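Local atomic coordinates of putative hemin storage protein (PDB entry 6AU1), a protein that cleaves deacetylated poly-beta-1,6-N-acetylglucosamine, a biofilm polysaccharide, through the glycoside hydrolase domain that forms this chain. Residues A[5-10]-A[296-301]; A[42-47]-A[80-85]; A[156-161]-A[262-267]; A[322-325]-A[331-334]. All coordinates share one frame; numbering follows the deposited sequence.

Interaction 1: residues A[5-10]-A[296-301]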
loop_
_atom_site.group_PDB
_atom_site.type_symbol
_atom_site.label_atom_id
_atom_site.label_comp_id
_atom_site.label_asym_id
_atom_site.label_seq_id
_atom_site.Cartn_x
_atom_site.Cartn_y
_atom_site.Cartn_z
ATOM N N PRO A 5 -4.826 21.876 -5.169
ATOM C CA PRO A 5 -5.203 20.586 -4.588
ATOM C C PRO A 5 -4.158 20.071 -3.599
ATOM O O PRO A 5 -2.973 20.021 -3.929
ATOM C CB PRO A 5 -5.304 19.673 -5.813
ATOM C CG PRO A 5 -4.425 20.324 -6.869
ATOM C CD PRO A 5 -4.035 21.704 -6.398
ATOM N N ILE A 6 -4.595 19.700 -2.398
ATOM C CA ILE A 6 -3.673 19.250 -1.360
ATOM C C ILE A 6 -4.192 17.994 -0.677
ATOM O O ILE A 6 -5.365 17.927 -0.302
ATOM C CB ILE A 6 -3.442 20.348 -0.293
ATOM C CG1 ILE A 6 -2.848 21.601 -0.932
ATOM C CG2 ILE A 6 -2.514 19.853 0.800
ATOM C CD1 ILE A 6 -2.593 22.716 0.048
ATOM N N GLU A 7 -3.329 16.990 -0.520
ATOM C CA GLU A 7 -3.704 15.800 0.237
ATOM C C GLU A 7 -2.968 15.778 1.558
ATOM O O GLU A 7 -1.768 16.035 1.626
ATOM C CB GLU A 7 -3.409 14.509 -0.538
ATOM C CG GLU A 7 -4.273 14.318 -1.776
ATOM C CD GLU A 7 -5.760 14.205 -1.453
ATOM O OE1 GLU A 7 -6.116 13.470 -0.513
ATOM O OE2 GLU A 7 -6.571 14.865 -2.143
ATOM N N ARG A 8 -3.709 15.488 2.612
ATOM C CA ARG A 8 -3.144 15.311 3.934
ATOM C C ARG A 8 -3.803 14.064 4.454
ATOM O O ARG A 8 -5.004 14.065 4.696
ATOM C CB ARG A 8 -3.429 16.521 4.835
ATOM C CG ARG A 8 -2.883 17.844 4.294
ATOM C CD ARG A 8 -1.364 17.878 4.413
ATOM N NE ARG A 8 -0.725 18.878 3.547
ATOM C CZ ARG A 8 -0.666 20.171 3.823
ATOM N NH1 ARG A 8 -1.234 20.628 4.927
ATOM N NH2 ARG A 8 -0.063 21.009 2.994
ATOM N N ILE A 9 -3.052 12.974 4.562
ATOM C CA ILE A 9 -3.728 11.709 4.804
ATOM C C ILE A 9 -3.294 11.028 6.085
ATOM O O ILE A 9 -2.218 11.283 6.619
ATOM C CB ILE A 9 -3.544 10.740 3.607
ATOM C CG1 ILE A 9 -2.086 10.289 3.465
ATOM C CG2 ILE A 9 -4.026 11.407 2.300
ATOM C CD1 ILE A 9 -1.742 8.996 4.233
ATOM N N VAL A 10 -4.169 10.163 6.580
ATOM C CA VAL A 10 -3.889 9.361 7.759
ATOM C C VAL A 10 -4.177 7.923 7.389
ATOM O O VAL A 10 -5.264 7.617 6.903
ATOM C CB VAL A 10 -4.762 9.776 8.977
ATOM C CG1 VAL A 10 -4.443 8.884 10.190
ATOM C CG2 VAL A 10 -4.564 11.252 9.325
ATOM N N ARG A 296 1.569 15.058 -7.308
ATOM C CA ARG A 296 0.769 13.870 -7.021
ATOM C C ARG A 296 1.477 12.832 -6.161
ATOM O O ARG A 296 0.955 11.742 -5.944
ATOM C CB ARG A 296 0.289 13.242 -8.330
ATOM C CG ARG A 296 -0.675 14.162 -9.074
ATOM C CD ARG A 296 -1.405 13.468 -10.200
ATOM N NE ARG A 296 -0.549 13.240 -11.356
ATOM C CZ ARG A 296 -0.021 12.066 -11.672
ATOM N NH1 ARG A 296 -0.265 11.004 -10.919
ATOM N NH2 ARG A 296 0.744 11.955 -12.749
ATOM N N THR A 297 2.645 13.176 -5.639
ATOM C CA THR A 297 3.308 12.283 -4.689
ATOM C C THR A 297 2.957 12.686 -3.269
ATOM O O THR A 297 3.141 13.833 -2.874
ATOM C CB THR A 297 4.835 12.288 -4.872
ATOM O OG1 THR A 297 5.135 11.875 -6.204
ATOM C CG2 THR A 297 5.513 11.327 -3.884
ATOM N N ILE A 298 2.425 11.732 -2.517
ATOM C CA ILE A 298 2.146 11.923 -1.107
ATOM C C ILE A 298 3.300 11.337 -0.314
ATOM O O ILE A 298 3.602 10.149 -0.435
ATOM C CB ILE A 298 0.825 11.261 -0.710
ATOM C CG1 ILE A 298 -0.314 11.869 -1.531
ATOM C CG2 ILE A 298 0.565 11.403 0.788
ATOM C CD1 ILE A 298 -1.641 11.169 -1.356
ATOM N N PHE A 299 3.974 12.179 0.459
ATOM C CA PHE A 299 5.078 11.708 1.278
ATOM C C PHE A 299 4.499 11.147 2.564
ATOM O O PHE A 299 4.116 11.892 3.467
ATOM C CB PHE A 299 6.083 12.834 1.544
ATOM C CG PHE A 299 6.809 13.283 0.305
ATOM C CD1 PHE A 299 6.211 14.180 -0.577
ATOM C CD2 PHE A 299 8.066 12.791 0.008
ATOM C CE1 PHE A 299 6.863 14.572 -1.730
ATOM C CE2 PHE A 299 8.742 13.195 -1.144
ATOM C CZ PHE A 299 8.139 14.080 -2.015
ATOM N N GLU A 300 4.411 9.823 2.620
ATOM C CA GLU A 300 3.803 9.163 3.768
ATOM C C GLU A 300 4.858 8.889 4.836
ATOM O O GLU A 300 5.755 8.069 4.648
ATOM C CB GLU A 300 3.114 7.871 3.341
ATOM C CG GLU A 300 2.323 7.234 4.455
ATOM C CD GLU A 300 1.365 6.174 3.961
ATOM O OE1 GLU A 300 1.495 5.713 2.804
ATOM O OE2 GLU A 300 0.474 5.801 4.746
ATOM N N LEU A 301 4.733 9.592 5.957
ATOM C CA LEU A 301 5.724 9.548 7.030
ATOM C C LEU A 301 5.365 8.474 8.039
ATOM O O LEU A 301 4.217 8.032 8.082
ATOM C CB LEU A 301 5.792 10.905 7.732
ATOM C CG LEU A 301 6.067 12.087 6.810
ATOM C CD1 LEU A 301 5.767 13.383 7.531
ATOM C CD2 LEU A 301 7.534 12.050 6.376
#
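Inside the beta/alpha (TIM) barrel of the glycoside hydrolase domain, Ile-9 of the first strand and Glu-7 just before it meet Ile-298 and Glu-300 of the seventh. The two strands are not neighbours: strand 332-335 lies between them and pairs in parallel with both, so the segments meet through side chains in the barrel interior and share no hydrogen bond. Ile-298 is the middle of the contact. Its CG1 stands anti to the carbonyl carbon (chi1 -59°) and its CD1 reaches the base of the Glu-7 side chain, lying 3.9 Å from Glu-7 CB and 4.1 Å from Glu-7 CG. These are contacts with the aliphatic part of the glutamate. Beyond CG the chain folds back at chi2 (-62°), and the carboxylate leaves segment 296-301 for Ser-42, whose OG is hydrogen-bonded to Glu-7 OE1. The other branch of Ile-298 serves Ile-9: CG2 comes within 3.9 Å of Ile-9 CG1 as the two side chains cross at a slant. Phe-262 of the neighbouring strand 262-266 also touches both Glu-7 and Ile-298, extending this apolar layer at the N-terminal end of the barrel. One level further along the strands, Glu-300 is stretched out beyond CG, its OE1 weakly hydrogen-bonded to Asn-234. It crosses the isoleucine at roughly a right angle, with OE2 3.9 Å from the methyl carbon Ile-9 CD1.

Interaction 2: residues A[42-47]-A[80-85]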
loop_
_atom_site.group_PDB
_atom_site.type_symbol
_atom_site.label_atom_id
_atom_site.label_comp_id
_atom_site.label_asym_id
_atom_site.label_seq_id
_atom_site.Cartn_x
_atom_site.Cartn_y
_atom_site.Cartn_z
ATOM N N SER A 42 -7.587 15.156 4.504
ATOM C CA SER A 42 -8.343 15.034 3.262
ATOM C C SER A 42 -8.900 13.620 3.124
ATOM O O SER A 42 -10.030 13.435 2.667
ATOM C CB SER A 42 -7.477 15.397 2.046
ATOM O OG SER A 42 -6.337 14.577 1.954
ATOM N N ALA A 43 -8.124 12.628 3.561
ATOM C CA ALA A 43 -8.510 11.233 3.389
ATOM C C ALA A 43 -7.937 10.352 4.489
ATOM O O ALA A 43 -6.859 10.636 5.013
ATOM C CB ALA A 43 -8.052 10.722 2.023
ATOM N N VAL A 44 -8.683 9.304 4.837
ATOM C CA VAL A 44 -8.146 8.202 5.632
ATOM C C VAL A 44 -7.934 6.995 4.731
ATOM O O VAL A 44 -8.837 6.596 3.988
ATOM C CB VAL A 44 -9.077 7.832 6.805
ATOM C CG1 VAL A 44 -8.644 6.496 7.458
ATOM C CG2 VAL A 44 -9.087 8.969 7.811
ATOM N N TYR A 45 -6.730 6.429 4.783
ATOM C CA TYR A 45 -6.435 5.192 4.079
ATOM C C TYR A 45 -6.732 4.044 5.036
ATOM O O TYR A 45 -5.989 3.839 5.988
ATOM C CB TYR A 45 -4.972 5.143 3.631
ATOM C CG TYR A 45 -4.590 6.148 2.558
ATOM C CD1 TYR A 45 -5.544 6.931 1.920
ATOM C CD2 TYR A 45 -3.264 6.269 2.152
ATOM C CE1 TYR A 45 -5.172 7.844 0.926
ATOM C CE2 TYR A 45 -2.889 7.163 1.167
ATOM C CZ TYR A 45 -3.841 7.939 0.553
ATOM O OH TYR A 45 -3.450 8.824 -0.432
ATOM N N LEU A 46 -7.823 3.325 4.794
ATOM C CA LEU A 46 -8.373 2.435 5.807
ATOM C C LEU A 46 -8.126 0.950 5.478
ATOM O O LEU A 46 -8.576 0.447 4.453
ATOM C CB LEU A 46 -9.877 2.714 5.963
ATOM C CG LEU A 46 -10.544 1.968 7.118
ATOM C CD1 LEU A 46 -9.973 2.462 8.450
ATOM C CD2 LEU A 46 -12.059 2.198 7.067
ATOM N N GLN A 47 -7.407 0.267 6.367
ATOM C CA GLN A 47 -7.095 -1.159 6.213
ATOM C C GLN A 47 -8.355 -2.002 6.031
ATOM O O GLN A 47 -9.258 -1.944 6.868
ATOM C CB GLN A 47 -6.333 -1.641 7.446
ATOM C CG GLN A 47 -5.587 -2.965 7.268
ATOM C CD GLN A 47 -5.053 -3.491 8.592
ATOM O OE1 GLN A 47 -5.551 -3.136 9.657
ATOM N NE2 GLN A 47 -4.050 -4.363 8.527
ATOM N N TRP A 80 -18.132 4.104 6.797
ATOM C CA TRP A 80 -19.304 4.983 6.856
ATOM C C TRP A 80 -19.183 6.013 7.984
ATOM O O TRP A 80 -19.570 7.176 7.821
ATOM C CB TRP A 80 -20.604 4.170 7.031
ATOM C CG TRP A 80 -21.239 3.740 5.725
ATOM C CD1 TRP A 80 -21.553 2.460 5.337
ATOM C CD2 TRP A 80 -21.612 4.591 4.631
ATOM N NE1 TRP A 80 -22.117 2.473 4.077
ATOM C CE2 TRP A 80 -22.159 3.766 3.623
ATOM C CE3 TRP A 80 -21.552 5.973 4.413
ATOM C CZ2 TRP A 80 -22.634 4.279 2.417
ATOM C CZ3 TRP A 80 -22.018 6.475 3.214
ATOM C CH2 TRP A 80 -22.556 5.630 2.234
ATOM N N GLN A 81 -18.657 5.598 9.133
ATOM C CA GLN A 81 -18.583 6.530 10.255
ATOM C C GLN A 81 -17.528 7.597 10.012
ATOM O O GLN A 81 -17.739 8.753 10.370
ATOM C CB GLN A 81 -18.309 5.802 11.565
ATOM C CG GLN A 81 -19.476 4.931 11.998
ATOM C CD GLN A 81 -19.606 4.815 13.498
ATOM O OE1 GLN A 81 -19.130 5.669 14.245
ATOM N NE2 GLN A 81 -20.257 3.749 13.952
ATOM N N LEU A 82 -16.393 7.209 9.427
ATOM C CA LEU A 82 -15.398 8.199 9.017
ATOM C C LEU A 82 -15.993 9.213 8.042
ATOM O O LEU A 82 -15.810 10.427 8.209
ATOM C CB LEU A 82 -14.183 7.512 8.387
ATOM C CG LEU A 82 -13.216 6.890 9.393
ATOM C CD1 LEU A 82 -12.181 6.060 8.654
ATOM C CD2 LEU A 82 -12.530 7.971 10.232
ATOM N N LYS A 83 -16.727 8.724 7.041
ATOM C CA LYS A 83 -17.310 9.616 6.039
ATOM C C LYS A 83 -18.344 10.562 6.637
ATOM O O LYS A 83 -18.309 11.772 6.388
ATOM C CB LYS A 83 -17.946 8.811 4.895
ATOM C CG LYS A 83 -16.908 8.101 4.025
ATOM C CD LYS A 83 -17.529 7.406 2.814
ATOM C CE LYS A 83 -18.180 8.400 1.854
ATOM N NZ LYS A 83 -17.238 9.445 1.352
ATOM N N THR A 84 -19.260 10.017 7.429
ATOM C CA THR A 84 -20.396 10.802 7.886
ATOM C C THR A 84 -20.107 11.624 9.137
ATOM O O THR A 84 -20.634 12.730 9.282
ATOM C CB THR A 84 -21.618 9.902 8.151
ATOM O OG1 THR A 84 -21.326 8.986 9.213
ATOM C CG2 THR A 84 -21.960 9.123 6.899
ATOM N N ARG A 85 -19.287 11.098 10.041
ATOM C CA ARG A 85 -19.043 11.783 11.313
ATOM C C ARG A 85 -17.781 12.652 11.278
ATOM O O ARG A 85 -17.754 13.729 11.873
ATOM C CB ARG A 85 -18.951 10.775 12.466
ATOM C CG ARG A 85 -20.216 9.934 12.680
ATOM C CD ARG A 85 -20.155 9.115 13.967
ATOM N NE ARG A 85 -21.373 8.323 14.154
ATOM C CZ ARG A 85 -21.679 7.651 15.262
ATOM N NH1 ARG A 85 -20.859 7.667 16.304
ATOM N NH2 ARG A 85 -22.816 6.968 15.328
#
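Val-44 and Leu-46 of the second barrel strand meet Leu-82 of helix 75-86 in a purely apolar contact. One methyl group does all the touching on the helix side: Leu-82 CD1 lies 3.8 Å from Val-44 CG1 and 4.0 Å from Val-44 CB. The same carbon is 4.2 Å from Leu-46 CD2, so it reaches two residues on one face of the strand. Leu-82 and Val-44 come together almost perpendicularly. An extended second torsion in Leu-82 (chi2 171°) carries CD1 out from the helix, while Val-44 presents the branch that stands anti to its amide nitrogen (chi1 169°). Hydrogen bonding belongs to the helix alone. Trp-80 O accepts both Thr-84 N and, at 2.9 Å, Thr-84 OG1, which arrive from opposite faces of its carbonyl plane. The hydroxyl thus doubles the usual helical bond on the exposed side of the helix. Of the polar side chains, Lys-83 NZ forms a salt bridge with Asp-155, and Gln-81 OE1 sits 3.2 Å above one face of the Arg-85 guanidinium, near its rim. Helix 75-86 belongs to the beta-alpha-beta crossover joining parallel strands 43-47 and 89-94. It covers the outside of the barrel, where Leu-82 also touches Val-90 of strand 89-94 and Ile-33 of helix 22-39, and Val-44 packs against Met-36 of that helix.

Interaction 3: residues A[156-161]-A[262-267]. With EDO (1,2-ethanediol), chain G.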
loop_
_atom_site.group_PDB
_atom_site.type_symbol
_atom_site.label_atom_id
_atom_site.label_comp_id
_atom_site.label_asym_id
_atom_site.label_seq_id
_atom_site.Cartn_x
_atom_site.Cartn_y
_atom_site.Cartn_z
ATOM N N GLY A 156 -11.844 5.697 -2.733
ATOM C CA GLY A 156 -10.633 5.373 -3.464
ATOM C C GLY A 156 -10.062 4.039 -3.058
ATOM O O GLY A 156 -10.574 3.378 -2.148
ATOM N N LEU A 157 -8.991 3.647 -3.739
ATOM C CA LEU A 157 -8.247 2.439 -3.390
ATOM C C LEU A 157 -6.805 2.799 -3.096
ATOM O O LEU A 157 -6.204 3.599 -3.823
ATOM C CB LEU A 157 -8.271 1.416 -4.530
ATOM C CG LEU A 157 -9.559 0.702 -4.904
ATOM C CD1 LEU A 157 -9.339 0.009 -6.243
ATOM C CD2 LEU A 157 -9.950 -0.309 -3.812
ATOM N N LEU A 158 -6.258 2.226 -2.031
ATOM C CA LEU A 158 -4.816 2.256 -1.829
ATOM C C LEU A 158 -4.290 0.849 -2.056
ATOM O O LEU A 158 -4.555 -0.070 -1.287
ATOM C CB LEU A 158 -4.430 2.750 -0.430
ATOM C CG LEU A 158 -2.931 2.586 -0.119
ATOM C CD1 LEU A 158 -2.045 3.481 -1.019
ATOM C CD2 LEU A 158 -2.629 2.819 1.378
ATOM N N PHE A 159 -3.537 0.683 -3.131
ATOM C CA PHE A 159 -2.893 -0.592 -3.375
ATOM C C PHE A 159 -1.654 -0.718 -2.482
ATOM O O PHE A 159 -0.754 0.116 -2.526
ATOM C CB PHE A 159 -2.521 -0.712 -4.859
ATOM C CG PHE A 159 -3.714 -0.707 -5.788
ATOM C CD1 PHE A 159 -4.582 -1.795 -5.834
ATOM C CD2 PHE A 159 -3.946 0.369 -6.632
ATOM C CE1 PHE A 159 -5.680 -1.796 -6.699
ATOM C CE2 PHE A 159 -5.037 0.379 -7.502
ATOM C CZ PHE A 159 -5.905 -0.709 -7.532
ATOM N N HIS A 160 -1.637 -1.779 -1.680
ATOM C CA HIS A 160 -0.628 -2.055 -0.648
ATOM C C HIS A 160 0.785 -2.227 -1.187
ATOM O O HIS A 160 0.966 -2.454 -2.383
ATOM C CB HIS A 160 -1.072 -3.329 0.093
ATOM C CG HIS A 160 -0.303 -3.645 1.346
ATOM N ND1 HIS A 160 0.225 -2.683 2.179
ATOM C CD2 HIS A 160 -0.025 -4.840 1.927
ATOM C CE1 HIS A 160 0.807 -3.268 3.212
ATOM N NE2 HIS A 160 0.679 -4.578 3.079
ATOM N N ASP A 161 1.776 -2.146 -0.297
ATOM C CA ASP A 161 3.179 -2.324 -0.681
ATOM C C ASP A 161 3.576 -3.795 -0.871
ATOM O O ASP A 161 4.750 -4.096 -1.076
ATOM C CB ASP A 161 4.117 -1.649 0.347
ATOM C CG ASP A 161 4.055 -2.265 1.757
ATOM O OD1 ASP A 161 3.569 -3.398 1.943
ATOM O OD2 ASP A 161 4.531 -1.594 2.703
ATOM N N PHE A 262 -2.504 9.206 -7.177
ATOM C CA PHE A 262 -1.519 9.579 -6.174
ATOM C C PHE A 262 -0.529 8.463 -5.951
ATOM O O PHE A 262 -0.877 7.281 -6.009
ATOM C CB PHE A 262 -2.194 9.936 -4.849
ATOM C CG PHE A 262 -3.079 11.141 -4.944
ATOM C CD1 PHE A 262 -2.525 12.401 -5.091
ATOM C CD2 PHE A 262 -4.454 11.013 -4.911
ATOM C CE1 PHE A 262 -3.336 13.519 -5.183
ATOM C CE2 PHE A 262 -5.263 12.121 -5.010
ATOM C CZ PHE A 262 -4.700 13.375 -5.148
ATOM N N VAL A 263 0.714 8.853 -5.701
ATOM C CA VAL A 263 1.763 7.910 -5.337
ATOM C C VAL A 263 2.001 8.040 -3.845
ATOM O O VAL A 263 2.375 9.122 -3.375
ATOM C CB VAL A 263 3.065 8.193 -6.102
ATOM C CG1 VAL A 263 4.185 7.272 -5.612
ATOM C CG2 VAL A 263 2.847 8.019 -7.596
ATOM N N ALA A 264 1.738 6.967 -3.099
ATOM C CA ALA A 264 1.919 6.983 -1.646
ATOM C C ALA A 264 3.340 6.550 -1.313
ATOM O O ALA A 264 3.609 5.375 -1.031
ATOM C CB ALA A 264 0.903 6.080 -0.955
ATOM N N LEU A 265 4.246 7.515 -1.334
ATOM C CA LEU A 265 5.669 7.228 -1.199
ATOM C C LEU A 265 6.033 7.041 0.266
ATOM O O LEU A 265 5.744 7.905 1.094
ATOM C CB LEU A 265 6.483 8.364 -1.823
ATOM C CG LEU A 265 7.998 8.315 -1.677
ATOM C CD1 LEU A 265 8.571 7.054 -2.296
ATOM C CD2 LEU A 265 8.607 9.551 -2.348
ATOM N N MET A 266 6.652 5.912 0.593
ATOM C CA MET A 266 6.931 5.610 1.988
ATOM C C MET A 266 8.204 6.337 2.435
ATOM O O MET A 266 9.322 5.822 2.359
ATOM C CB MET A 266 6.980 4.087 2.182
ATOM C CG MET A 266 5.581 3.500 1.907
ATOM S SD MET A 266 5.383 1.719 2.049
ATOM C CE MET A 266 6.429 1.180 0.706
ATOM N N ALA A 267 7.991 7.574 2.881
ATOM C CA ALA A 267 9.066 8.506 3.227
ATOM C C ALA A 267 9.444 8.295 4.685
ATOM O O ALA A 267 9.112 9.101 5.557
ATOM C CB ALA A 267 8.615 9.945 2.975
HETATM C C1 EDO G . 5.744 -5.973 2.422
HETATM O O1 EDO G . 4.362 -5.826 2.045
HETATM C C2 EDO G . 6.576 -6.364 1.204
HETATM O O2 EDO G . 6.660 -5.255 0.302
#
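The carboxylate of Asp-161 has three neighbours at the C-terminal mouth of the TIM barrel: its OD2 meets Met-266, its OD1 bonds a bound 1,2-ethanediol, and that same OD1 lies 3.0 Å above one face of the His-160 ring, near the rim. The ring itself meets those of Trp-93 and Phe-49 at inclined angles, more steeply for Trp-93, so this end of strand 156-159 is lined with aromatic groups. Across the mouth, Met-266 SD comes to 3.5 Å from Asp-161 OD2. The thioether chain crosses the aspartate at about a right angle and turns at its last torsion (chi3 -65°), which sets the terminal methyl CE 3.7 Å from Asp-161 CB. Met-266 is the centre of an inverse gamma turn, closed by a weak bond from Ala-267 N to Leu-265 O. Deeper in the interior the two segments meet a second time, Leu-158 CD1 resting 3.9 Å from Ala-264 CB. Strand 230-235 runs between them and contributes Ala-232 and Asn-234 beside Leu-158. The mouth formed by the C-terminal strand ends is where TIM-barrel glycosidases bind their substrates, and a small diol, probably from the crystallisation liquor, occupies a polar spot there. Tyr-236 OH is a further partner of the diol. Asp-161 holds it at both ends: O1 donates to the side-chain OD1 and O2 to the backbone, with 2.6 Å between EDO O2 and Asp-161 O.

Interaction 4: residues A[322-325]-A[331-334]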
loop_
_atom_site.group_PDB
_atom_site.type_symbol
_atom_site.label_atom_id
_atom_site.label_comp_id
_atom_site.label_asym_id
_atom_site.label_seq_id
_atom_site.Cartn_x
_atom_site.Cartn_y
_atom_site.Cartn_z
ATOM N N VAL A 322 7.138 19.989 8.434
ATOM C CA VAL A 322 7.573 21.357 8.169
ATOM C C VAL A 322 8.691 21.341 7.126
ATOM O O VAL A 322 8.736 22.200 6.237
ATOM C CB VAL A 322 8.038 22.077 9.466
ATOM C CG1 VAL A 322 8.740 23.421 9.154
ATOM C CG2 VAL A 322 6.842 22.295 10.394
ATOM N N GLN A 323 9.573 20.345 7.209
ATOM C CA GLN A 323 10.669 20.254 6.250
ATOM C C GLN A 323 10.116 20.046 4.841
ATOM O O GLN A 323 10.574 20.698 3.890
ATOM C CB GLN A 323 11.643 19.120 6.611
ATOM C CG GLN A 323 12.779 18.965 5.598
ATOM C CD GLN A 323 13.610 17.699 5.808
ATOM O OE1 GLN A 323 13.161 16.741 6.434
ATOM N NE2 GLN A 323 14.835 17.705 5.286
ATOM N N LEU A 324 9.156 19.130 4.713
ATOM C CA LEU A 324 8.476 18.890 3.435
ATOM C C LEU A 324 7.860 20.178 2.895
ATOM O O LEU A 324 8.065 20.532 1.732
ATOM C CB LEU A 324 7.393 17.817 3.573
ATOM C CG LEU A 324 7.848 16.383 3.855
ATOM C CD1 LEU A 324 6.643 15.471 4.108
ATOM C CD2 LEU A 324 8.729 15.840 2.725
ATOM N N ARG A 325 7.112 20.882 3.741
ATOM C CA ARG A 325 6.515 22.157 3.327
ATOM C C ARG A 325 7.569 23.138 2.806
ATOM O O ARG A 325 7.363 23.794 1.782
ATOM C CB ARG A 325 5.740 22.786 4.482
ATOM C CG ARG A 325 4.567 21.930 4.961
ATOM C CD ARG A 325 4.105 22.352 6.347
ATOM N NE ARG A 325 3.481 23.669 6.329
ATOM C CZ ARG A 325 2.187 23.861 6.131
ATOM N NH1 ARG A 325 1.402 22.814 5.932
ATOM N NH2 ARG A 325 1.682 25.085 6.135
ATOM N N ASN A 331 1.970 17.575 -0.310
ATOM C CA ASN A 331 1.122 16.425 -0.026
ATOM C C ASN A 331 1.855 15.435 0.864
ATOM O O ASN A 331 2.955 15.005 0.527
ATOM C CB ASN A 331 0.684 15.725 -1.314
ATOM C CG ASN A 331 0.023 16.663 -2.293
ATOM O OD1 ASN A 331 -1.136 17.043 -2.120
ATOM N ND2 ASN A 331 0.753 17.039 -3.342
ATOM N N TYR A 332 1.261 15.089 2.002
ATOM C CA TYR A 332 1.926 14.200 2.947
ATOM C C TYR A 332 0.917 13.638 3.924
ATOM O O TYR A 332 -0.267 13.957 3.857
ATOM C CB TYR A 332 3.074 14.916 3.691
ATOM C CG TYR A 332 2.702 16.248 4.305
ATOM C CD1 TYR A 332 1.998 16.312 5.501
ATOM C CD2 TYR A 332 3.069 17.440 3.690
ATOM C CE1 TYR A 332 1.651 17.537 6.061
ATOM C CE2 TYR A 332 2.732 18.672 4.247
ATOM C CZ TYR A 332 2.020 18.701 5.433
ATOM O OH TYR A 332 1.679 19.906 5.987
ATOM N N GLY A 333 1.390 12.788 4.818
ATOM C CA GLY A 333 0.508 12.151 5.779
ATOM C C GLY A 333 1.314 11.247 6.676
ATOM O O GLY A 333 2.550 11.294 6.661
ATOM N N TYR A 334 0.640 10.423 7.469
ATOM C CA TYR A 334 1.389 9.539 8.348
ATOM C C TYR A 334 0.668 8.214 8.560
ATOM O O TYR A 334 -0.548 8.094 8.376
ATOM C CB TYR A 334 1.673 10.210 9.706
ATOM C CG TYR A 334 0.435 10.441 10.547
ATOM C CD1 TYR A 334 -0.078 9.428 11.360
ATOM C CD2 TYR A 334 -0.218 11.668 10.538
ATOM C CE1 TYR A 334 -1.219 9.633 12.123
ATOM C CE2 TYR A 334 -1.358 11.883 11.297
ATOM C CZ TYR A 334 -1.852 10.864 12.095
ATOM O OH TYR A 334 -2.986 11.061 12.853
#
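Tyr-332 projects from the last barrel strand to meet Leu-324 and Arg-325 of helix 314-326. Its ring is set between the backbone nitrogen and carbonyl carbon (chi1 50°), which turns it toward Leu-324 and Arg-325. At the base, Tyr-332 CB lies 3.6 Å from Leu-324 CD1, and the same methyl carbon is 4.0 Å from Tyr-332 CG and also touches CD2, the two side chains running past one another in opposite directions. Halfway out, the aliphatic part of the arginine takes over: Tyr-332 CE2 is 3.8 Å from Arg-325 CG. At the tip, Arg-325 NH1 donates to Tyr-332 OH over 2.9 Å, with an N-H...O angle of 154°. The hydroxyl lies at the guanidinium edge, in its plane, although that plane and the ring are turned 68° apart; a bend at chi3 of the arginine brings the group round. Tyr-332 OH is also hydrogen-bonded to Val-352 O, so two bonds fix the phenol end. Arg-8 NH1 lies close to Arg-325 NH1, a like-charge approach. The whole is a helix laid on the outer face of the strand that follows it, as in the outer helical layer of a TIM barrel.

All four contacts belong to one closed barrel. Interactions 1 and 3 lie inside it, their centres about 10 Å apart, and are joined where Ile-298 N bonds Val-263 O at 2.7 Å. Interactions 2 and 4 dress the outer face, each with a helix on a strand; their centres are about 20 Å apart and they do not touch. Interaction 1 touches both: Glu-7 N reaches Asn-331 OD1 of interaction 4 at 2.7 Å, and Arg-8 O accepts Ser-42 N of interaction 2 at 2.8 Å. Tyr-45 CD2, 3.6 Å from Leu-158 CD2, joins interactions 2 and 3. The ethanediol is bound by Asp-161 of interaction 3 at the C-terminal mouth.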